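Local coordinates for transcarboxylase 5S subunit (PDB 1RQB), which transfers a carboxyl group from biotin of the 1.3S subunit to pyruvate, forming oxaloacetate, with one cobalt ion bound per subunit, at residues A[169-174]-A[397-402]; A[267-272]-A[277-282]; A[347-352]-A[367-372]. All coordinates share one frame; numbering follows the deposited sequence.

Contact 1. Residues A[169-174]-A[397-402]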
loop_
_atom_site.group_PDB
_atom_site.type_symbol
_atom_site.label_atom_id
_atom_site.label_comp_id
_atom_site.label_asym_id
_atom_site.label_seq_id
_atom_site.Cartn_x
_atom_site.Cartn_y
_atom_site.Cartn_z
ATOM N N SER A 169 -9.905 -11.606 -19.294
ATOM C CA SER A 169 -9.726 -11.988 -20.702
ATOM C C SER A 169 -11.100 -12.000 -21.368
ATOM O O SER A 169 -12.130 -12.021 -20.696
ATOM C CB SER A 169 -9.105 -13.382 -20.842
ATOM O OG SER A 169 -10.118 -14.369 -20.903
ATOM N N PRO A 170 -11.118 -12.000 -22.703
ATOM C CA PRO A 170 -12.370 -12.008 -23.460
ATOM C C PRO A 170 -13.298 -13.179 -23.129
ATOM O O PRO A 170 -14.504 -13.094 -23.351
ATOM C CB PRO A 170 -11.895 -12.056 -24.915
ATOM C CG PRO A 170 -10.590 -11.316 -24.871
ATOM C CD PRO A 170 -9.955 -11.867 -23.600
ATOM N N VAL A 171 -12.753 -14.271 -22.591
ATOM C CA VAL A 171 -13.603 -15.438 -22.313
ATOM C C VAL A 171 -13.867 -15.635 -20.820
ATOM O O VAL A 171 -14.593 -16.555 -20.445
ATOM C CB VAL A 171 -13.001 -16.735 -22.895
ATOM C CG1 VAL A 171 -12.901 -16.609 -24.422
ATOM C CG2 VAL A 171 -11.630 -17.011 -22.282
ATOM N N HIS A 172 -13.308 -14.806 -19.949
ATOM C CA HIS A 172 -13.601 -15.009 -18.522
ATOM C C HIS A 172 -14.742 -14.080 -18.106
ATOM O O HIS A 172 -14.694 -12.875 -18.348
ATOM C CB HIS A 172 -12.344 -14.790 -17.678
ATOM C CG HIS A 172 -11.349 -15.896 -17.828
ATOM N ND1 HIS A 172 -10.435 -15.938 -18.858
ATOM C CD2 HIS A 172 -11.203 -17.060 -17.146
ATOM C CE1 HIS A 172 -9.773 -17.082 -18.811
ATOM N NE2 HIS A 172 -10.222 -17.782 -17.782
ATOM N N THR A 173 -15.766 -14.666 -17.489
ATOM C CA THR A 173 -16.961 -13.915 -17.077
ATOM C C THR A 173 -17.450 -14.414 -15.716
ATOM O O THR A 173 -17.047 -15.475 -15.243
ATOM C CB THR A 173 -18.108 -14.149 -18.079
ATOM O OG1 THR A 173 -18.468 -15.537 -18.055
ATOM C CG2 THR A 173 -17.669 -13.786 -19.499
ATOM N N VAL A 174 -18.348 -13.653 -15.104
ATOM C CA VAL A 174 -18.910 -14.057 -13.807
ATOM C C VAL A 174 -19.570 -15.429 -13.959
ATOM O O VAL A 174 -19.370 -16.320 -13.135
ATOM C CB VAL A 174 -19.969 -13.046 -13.315
ATOM C CG1 VAL A 174 -20.709 -13.609 -12.105
ATOM C CG2 VAL A 174 -19.293 -11.738 -12.953
ATOM N N SER A 397 -7.796 -25.727 -22.005
ATOM C CA SER A 397 -7.669 -24.274 -21.826
ATOM C C SER A 397 -9.065 -23.704 -21.566
ATOM O O SER A 397 -10.065 -24.372 -21.823
ATOM C CB SER A 397 -7.080 -23.637 -23.085
ATOM O OG SER A 397 -5.726 -24.020 -23.281
ATOM N N PRO A 398 -9.152 -22.478 -21.016
ATOM C CA PRO A 398 -10.469 -21.884 -20.756
ATOM C C PRO A 398 -11.289 -21.753 -22.042
ATOM O O PRO A 398 -12.512 -21.881 -22.027
ATOM C CB PRO A 398 -10.117 -20.532 -20.151
ATOM C CG PRO A 398 -8.888 -20.860 -19.357
ATOM C CD PRO A 398 -8.094 -21.707 -20.341
ATOM N N ALA A 399 -10.610 -21.488 -23.149
ATOM C CA ALA A 399 -11.275 -21.363 -24.454
ATOM C C ALA A 399 -10.602 -22.327 -25.432
ATOM O O ALA A 399 -9.567 -22.914 -25.120
ATOM C CB ALA A 399 -11.168 -19.933 -24.974
ATOM N N ASP A 400 -11.183 -22.478 -26.618
ATOM C CA ASP A 400 -10.614 -23.389 -27.622
ATOM C C ASP A 400 -9.307 -22.820 -28.175
ATOM O O ASP A 400 -9.204 -21.633 -28.481
ATOM C CB ASP A 400 -11.609 -23.625 -28.762
ATOM C CG ASP A 400 -12.833 -24.397 -28.308
ATOM O OD1 ASP A 400 -12.661 -25.469 -27.687
ATOM O OD2 ASP A 400 -13.966 -23.938 -28.573
ATOM N N ARG A 401 -8.305 -23.688 -28.280
ATOM C CA ARG A 401 -6.991 -23.296 -28.808
ATOM C C ARG A 401 -7.065 -23.171 -30.333
ATOM O O ARG A 401 -7.909 -23.787 -30.981
ATOM C CB ARG A 401 -5.921 -24.312 -28.372
ATOM C CG ARG A 401 -5.640 -24.274 -26.854
ATOM C CD ARG A 401 -4.542 -25.233 -26.430
ATOM N NE ARG A 401 -4.940 -26.636 -26.496
ATOM C CZ ARG A 401 -5.329 -27.344 -25.440
ATOM N NH1 ARG A 401 -5.368 -26.782 -24.236
ATOM N NH2 ARG A 401 -5.686 -28.612 -25.583
ATOM N N ASP A 402 -6.180 -22.361 -30.898
ATOM C CA ASP A 402 -6.164 -22.120 -32.348
ATOM C C ASP A 402 -5.738 -23.387 -33.095
ATOM O O ASP A 402 -4.604 -23.847 -32.971
ATOM C CB ASP A 402 -5.213 -20.964 -32.669
ATOM C CG ASP A 402 -5.248 -20.564 -34.129
ATOM O OD1 ASP A 402 -6.252 -20.874 -34.807
ATOM O OD2 ASP A 402 -4.280 -19.928 -34.592
#
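Pro398 meets His172 where a beta-alpha loop of the TIM barrel, leading from strand 159-163 to helix 174-186, touches the loop before helix 403-413 in the conserved carboxylase region. It is a small surface contact of 143 Å² without a hydrogen bond across it, an example of two loops meeting through side-chain van der Waals contacts. The proline offers CB and CG to the NE2-CE1 side of the imidazole, CB lying 3.6 Å from His172 NE2 and the side chains crossing obliquely. His172 CG is anti to its carbonyl carbon, beside the backbone N (chi1 -72°), which brings the ring's end near Pro398 although CB does not point there. At its edge, in the ring plane, Ser169 OG lies 2.6 Å from His172 ND1, in a hydrogen bond whose donor is open. With an alanine here, Ser169 OG would probably lose its imidazole mate and Pro398 its main neighbour across the contact.

Ala399 comes next, its methyl facing both branches of Val171. Arg401 turns back, NH1 bonding to Ser397 OG. The type I turn from Ser169 to His172 carries an ST turn in which Val171 N donates to Ser169 OG at 3.1 Å, while Val171 CG1 rests 3.8 Å from Ala399 CB.

Contact 2. Residues A[267-272]-A[277-282]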
loop_
_atom_site.group_PDB
_atom_site.type_symbol
_atom_site.label_atom_id
_atom_site.label_comp_id
_atom_site.label_asym_id
_atom_site.label_seq_id
_atom_site.Cartn_x
_atom_site.Cartn_y
_atom_site.Cartn_z
ATOM N N SER A 267 -4.247 -3.801 8.966
ATOM C CA SER A 267 -5.039 -2.783 8.259
ATOM C C SER A 267 -6.421 -3.344 7.920
ATOM O O SER A 267 -7.435 -2.665 8.081
ATOM C CB SER A 267 -4.322 -2.347 6.981
ATOM O OG SER A 267 -3.079 -1.732 7.293
ATOM N N VAL A 268 -6.469 -4.592 7.457
ATOM C CA VAL A 268 -7.755 -5.211 7.108
ATOM C C VAL A 268 -8.612 -5.362 8.366
ATOM O O VAL A 268 -9.820 -5.132 8.336
ATOM C CB VAL A 268 -7.545 -6.577 6.410
ATOM C CG1 VAL A 268 -8.860 -7.333 6.298
ATOM C CG2 VAL A 268 -6.988 -6.339 5.020
ATOM N N ALA A 269 -7.996 -5.708 9.494
ATOM C CA ALA A 269 -8.799 -5.858 10.718
ATOM C C ALA A 269 -9.306 -4.497 11.200
ATOM O O ALA A 269 -10.473 -4.359 11.567
ATOM C CB ALA A 269 -7.973 -6.530 11.831
ATOM N N GLU A 270 -8.438 -3.485 11.197
ATOM C CA GLU A 270 -8.821 -2.157 11.703
ATOM C C GLU A 270 -9.855 -1.450 10.824
ATOM O O GLU A 270 -10.713 -0.731 11.334
ATOM C CB GLU A 270 -7.591 -1.256 11.830
ATOM C CG GLU A 270 -6.576 -1.735 12.843
ATOM C CD GLU A 270 -6.807 -1.177 14.242
ATOM O OE1 GLU A 270 -7.902 -0.631 14.522
ATOM O OE2 GLU A 270 -5.878 -1.292 15.066
HETATM N N MSE A 271 -9.801 -1.649 9.516
HETATM C CA MSE A 271 -10.705 -0.930 8.606
HETATM C C MSE A 271 -12.171 -1.322 8.810
HETATM O O MSE A 271 -13.059 -0.605 8.353
HETATM C CB MSE A 271 -10.339 -1.207 7.149
HETATM C CG MSE A 271 -10.686 -2.612 6.673
HETATM SE SE MSE A 271 -10.214 -2.964 4.782
HETATM C CE MSE A 271 -11.303 -4.537 4.443
ATOM N N LEU A 272 -12.456 -2.432 9.487
ATOM C CA LEU A 272 -13.850 -2.876 9.633
ATOM C C LEU A 272 -14.585 -2.226 10.809
ATOM O O LEU A 272 -15.796 -2.400 10.940
ATOM C CB LEU A 272 -13.898 -4.401 9.812
ATOM C CG LEU A 272 -13.344 -5.228 8.653
ATOM C CD1 LEU A 272 -13.426 -6.725 8.997
ATOM C CD2 LEU A 272 -14.141 -4.920 7.395
ATOM N N TYR A 277 -19.014 -5.486 10.501
ATOM C CA TYR A 277 -18.154 -6.663 10.298
ATOM C C TYR A 277 -16.971 -6.566 11.260
ATOM O O TYR A 277 -16.564 -5.478 11.663
ATOM C CB TYR A 277 -17.603 -6.707 8.868
ATOM C CG TYR A 277 -18.674 -6.601 7.826
ATOM C CD1 TYR A 277 -18.765 -5.470 7.010
ATOM C CD2 TYR A 277 -19.621 -7.620 7.664
ATOM C CE1 TYR A 277 -19.768 -5.352 6.050
ATOM C CE2 TYR A 277 -20.637 -7.509 6.709
ATOM C CZ TYR A 277 -20.696 -6.368 5.904
ATOM O OH TYR A 277 -21.671 -6.244 4.947
ATOM N N THR A 278 -16.433 -7.710 11.643
ATOM C CA THR A 278 -15.266 -7.689 12.532
ATOM C C THR A 278 -14.473 -8.983 12.340
ATOM O O THR A 278 -14.913 -9.893 11.638
ATOM C CB THR A 278 -15.721 -7.517 14.006
ATOM O OG1 THR A 278 -14.591 -7.181 14.819
ATOM C CG2 THR A 278 -16.369 -8.793 14.526
ATOM N N THR A 279 -13.278 -9.028 12.913
ATOM C CA THR A 279 -12.433 -10.231 12.876
ATOM C C THR A 279 -12.211 -10.648 14.330
ATOM O O THR A 279 -12.511 -9.884 15.247
ATOM C CB THR A 279 -11.032 -9.959 12.299
ATOM O OG1 THR A 279 -10.280 -9.195 13.248
ATOM C CG2 THR A 279 -11.113 -9.202 10.970
ATOM N N ASN A 280 -11.699 -11.843 14.564
ATOM C CA ASN A 280 -11.452 -12.229 15.960
ATOM C C ASN A 280 -9.944 -12.274 16.206
ATOM O O ASN A 280 -9.449 -13.137 16.930
ATOM C CB ASN A 280 -12.095 -13.587 16.290
ATOM C CG ASN A 280 -11.511 -14.727 15.486
ATOM O OD1 ASN A 280 -11.755 -14.837 14.285
ATOM N ND2 ASN A 280 -10.739 -15.591 16.147
ATOM N N LEU A 281 -9.215 -11.338 15.602
ATOM C CA LEU A 281 -7.756 -11.298 15.786
ATOM C C LEU A 281 -7.415 -10.519 17.058
ATOM O O LEU A 281 -8.093 -9.555 17.411
ATOM C CB LEU A 281 -7.068 -10.650 14.579
ATOM C CG LEU A 281 -7.282 -11.376 13.245
ATOM C CD1 LEU A 281 -6.400 -10.750 12.195
ATOM C CD2 LEU A 281 -6.967 -12.863 13.395
ATOM N N ASP A 282 -6.364 -10.967 17.742
ATOM C CA ASP A 282 -5.852 -10.352 18.977
ATOM C C ASP A 282 -4.787 -9.331 18.566
ATOM O O ASP A 282 -3.701 -9.708 18.131
ATOM C CB ASP A 282 -5.227 -11.452 19.848
ATOM C CG ASP A 282 -4.719 -10.941 21.185
ATOM O OD1 ASP A 282 -4.065 -9.881 21.220
ATOM O OD2 ASP A 282 -4.958 -11.626 22.201
HETATM O O HOH W 1 -11.832 -6.213 12.825
#
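The carbonyl oxygen of Ala269 takes a hydrogen bond of 2.6 Å from a water, and the same water accepts from the backbone N-H of Thr279 at 3.2 Å from that nitrogen. This relay is the polar link between helix 265-271 and segment 277-282, for no direct hydrogen bond joins the two segments. Beside this water bridge the side chains pack together. Thr279 presents both branches to the helix: OG1 sits 3.8 Å from Ala269 CB, while chi1 of 71° puts OG1 between the backbone N and the carbonyl carbon and CG2 anti to that carbon, from where CG2 reaches Leu272 CD1 at 3.9 Å. The hydroxyl also receives a weak but nearly straight bond from Leu281 N.

Leu272 makes the widest set of contacts, to Tyr277, Thr278 and Thr279. Its CD1 passes over Thr278 CA while CD2 lies 4.2 Å from Tyr277 CB, the leucine crossing both Tyr277 and Thr279 at about a right angle. The phenol of Tyr277 leads away from the helix, and its OH bonds to Ser20 O. Elsewhere on the helix, Glu270 makes a salt bridge to Lys202 of the second subunit. The short, weakly bonded strand 277-278 pairs in parallel with strand 23-29, as does strand 248-251, so that helix 265-271 is the connection of a beta-alpha-beta crossover of the TIM barrel.

Contact 3. Residues A[347-352]-A[367-372]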
loop_
_atom_site.group_PDB
_atom_site.type_symbol
_atom_site.label_atom_id
_atom_site.label_comp_id
_atom_site.label_asym_id
_atom_site.label_seq_id
_atom_site.Cartn_x
_atom_site.Cartn_y
_atom_site.Cartn_z
ATOM N N PRO A 347 -0.542 -10.951 -26.142
ATOM C CA PRO A 347 -1.983 -11.181 -26.284
ATOM C C PRO A 347 -2.327 -12.193 -27.381
ATOM O O PRO A 347 -3.237 -13.006 -27.226
ATOM C CB PRO A 347 -2.519 -9.789 -26.601
ATOM C CG PRO A 347 -1.622 -8.917 -25.775
ATOM C CD PRO A 347 -0.249 -9.511 -26.029
ATOM N N ARG A 348 -1.595 -12.139 -28.492
ATOM C CA ARG A 348 -1.864 -13.057 -29.608
ATOM C C ARG A 348 -1.520 -14.496 -29.217
ATOM O O ARG A 348 -2.294 -15.413 -29.486
ATOM C CB ARG A 348 -1.110 -12.611 -30.872
ATOM C CG ARG A 348 -1.683 -11.314 -31.468
ATOM C CD ARG A 348 -1.016 -10.889 -32.786
ATOM N NE ARG A 348 0.360 -10.441 -32.614
ATOM C CZ ARG A 348 0.746 -9.169 -32.702
ATOM N NH1 ARG A 348 -0.146 -8.219 -32.966
ATOM N NH2 ARG A 348 2.020 -8.845 -32.525
ATOM N N VAL A 349 -0.377 -14.691 -28.572
ATOM C CA VAL A 349 0.043 -16.029 -28.130
ATOM C C VAL A 349 -0.944 -16.551 -27.083
ATOM O O VAL A 349 -1.383 -17.700 -27.136
ATOM C CB VAL A 349 1.444 -15.988 -27.482
ATOM C CG1 VAL A 349 1.816 -17.368 -26.955
ATOM C CG2 VAL A 349 2.475 -15.507 -28.492
ATOM N N ARG A 350 -1.287 -15.697 -26.122
ATOM C CA ARG A 350 -2.219 -16.103 -25.060
ATOM C C ARG A 350 -3.526 -16.602 -25.680
ATOM O O ARG A 350 -4.051 -17.644 -25.292
ATOM C CB ARG A 350 -2.522 -14.937 -24.116
ATOM C CG ARG A 350 -3.430 -15.363 -22.974
ATOM C CD ARG A 350 -3.776 -14.239 -22.018
ATOM N NE ARG A 350 -4.576 -14.773 -20.918
ATOM C CZ ARG A 350 -5.360 -14.047 -20.129
ATOM N NH1 ARG A 350 -5.462 -12.738 -20.309
ATOM N NH2 ARG A 350 -6.055 -14.641 -19.166
ATOM N N LYS A 351 -4.042 -15.842 -26.636
ATOM C CA LYS A 351 -5.296 -16.197 -27.317
ATOM C C LYS A 351 -5.149 -17.558 -28.001
ATOM O O LYS A 351 -6.035 -18.406 -27.916
ATOM C CB LYS A 351 -5.649 -15.134 -28.365
ATOM C CG LYS A 351 -6.852 -15.478 -29.230
ATOM C CD LYS A 351 -7.123 -14.366 -30.241
ATOM C CE LYS A 351 -8.262 -14.729 -31.190
ATOM N NZ LYS A 351 -9.502 -15.099 -30.459
ATOM N N ALA A 352 -4.027 -17.760 -28.679
ATOM C CA ALA A 352 -3.794 -19.026 -29.389
ATOM C C ALA A 352 -3.815 -20.201 -28.409
ATOM O O ALA A 352 -4.279 -21.291 -28.742
ATOM C CB ALA A 352 -2.451 -18.976 -30.113
ATOM N N GLY A 367 5.294 -15.979 -22.408
ATOM C CA GLY A 367 6.258 -14.912 -22.615
ATOM C C GLY A 367 7.412 -15.338 -23.508
ATOM O O GLY A 367 7.825 -14.603 -24.404
ATOM N N THR A 368 7.927 -16.538 -23.267
ATOM C CA THR A 368 9.051 -17.059 -24.058
ATOM C C THR A 368 8.630 -17.238 -25.517
ATOM O O THR A 368 9.338 -16.814 -26.431
ATOM C CB THR A 368 9.529 -18.406 -23.524
ATOM O OG1 THR A 368 10.087 -18.216 -22.222
ATOM C CG2 THR A 368 10.593 -19.005 -24.453
ATOM N N GLN A 369 7.476 -17.864 -25.728
ATOM C CA GLN A 369 6.994 -18.103 -27.096
ATOM C C GLN A 369 6.767 -16.763 -27.800
ATOM O O GLN A 369 6.961 -16.646 -29.008
ATOM C CB GLN A 369 5.702 -18.918 -27.076
ATOM C CG GLN A 369 5.254 -19.361 -28.449
ATOM C CD GLN A 369 6.360 -20.101 -29.185
ATOM O OE1 GLN A 369 6.958 -21.030 -28.643
ATOM N NE2 GLN A 369 6.635 -19.692 -30.426
ATOM N N ALA A 370 6.372 -15.749 -27.037
ATOM C CA ALA A 370 6.133 -14.414 -27.603
ATOM C C ALA A 370 7.460 -13.834 -28.099
ATOM O O ALA A 370 7.530 -13.230 -29.168
ATOM C CB ALA A 370 5.520 -13.493 -26.545
ATOM N N VAL A 371 8.512 -14.026 -27.314
ATOM C CA VAL A 371 9.842 -13.524 -27.689
ATOM C C VAL A 371 10.328 -14.252 -28.945
ATOM O O VAL A 371 10.941 -13.646 -29.822
ATOM C CB VAL A 371 10.864 -13.740 -26.554
ATOM C CG1 VAL A 371 12.255 -13.343 -27.027
ATOM C CG2 VAL A 371 10.470 -12.920 -25.335
ATOM N N PHE A 372 10.038 -15.549 -29.034
ATOM C CA PHE A 372 10.459 -16.357 -30.188
ATOM C C PHE A 372 9.758 -15.889 -31.465
ATOM O O PHE A 372 10.380 -15.779 -32.520
ATOM C CB PHE A 372 10.136 -17.839 -29.968
ATOM C CG PHE A 372 11.120 -18.556 -29.089
ATOM C CD1 PHE A 372 11.109 -19.946 -29.012
ATOM C CD2 PHE A 372 12.059 -17.852 -28.342
ATOM C CE1 PHE A 372 12.019 -20.621 -28.207
ATOM C CE2 PHE A 372 12.972 -18.521 -27.535
ATOM C CZ PHE A 372 12.952 -19.909 -27.468
#
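Val349 splits its two methyl groups between neighbouring residues of helix 362-376. With CG1 anti to the backbone N (chi1 176°) and CG2 beside that nitrogen, CG1 falls to Gln369 and CG2 to Ala370. CG2 settles on the backbone itself, 3.9 Å from Ala370 CA, with Ala370 CB at 4.1 Å beside it. The small alanine admits this approach, and the helices are near enough for Val349 CA and Ala370 CA to lie 6.3 Å apart. The same alanine also touches Glu345 and Val346, earlier on the valine's helix.

The side chain of Gln369 crosses that of Val349 at about a right angle and offers its aliphatic base, CB and CG both about 4.2 Å from Val349 CG1. A bend at chi2 (54°) turns the amide away, and it is satisfied elsewhere: NE2 bonds to Asn373 OD1 and Arg381 O, and OE1 accepts from Thr383 N. Phe386 of helix 384-390 touches both Val349 and Gln369, adding a third helix to the group.

The example illustrates how a polar residue can serve an apolar interface with its aliphatic base while its head is committed to another partner set. Between the two segments there is no hydrogen bond and no charge pair; the buried contact of 108 Å² is consistent with cohesion by van der Waals contact and burial of apolar surface.

In the fold
Along the chain, contact 2 and then contact 3 fall within the span bracketed by contact 1, whose loops are 223 residues apart. Contact 2 belongs to the barrel region, contact 3 to the helical carboxylase region, and contact 1 joins the two. Contacts 1 and 3 are neighbours, centres about 15 Å apart, and touch: Asp402 N lies 3.1 Å from Ala352 O, a probable hydrogen bond. Arg350 packs on Ser169 of the barrel loop. Contact 2 stands alone, its centre about 36 Å from contact 1's and about 42 Å from contact 3's, across the chain's centre from the latter. Contacts 1 and 3 thus lie where barrel meets helical region, while residues of contact 2 also face the second subunit.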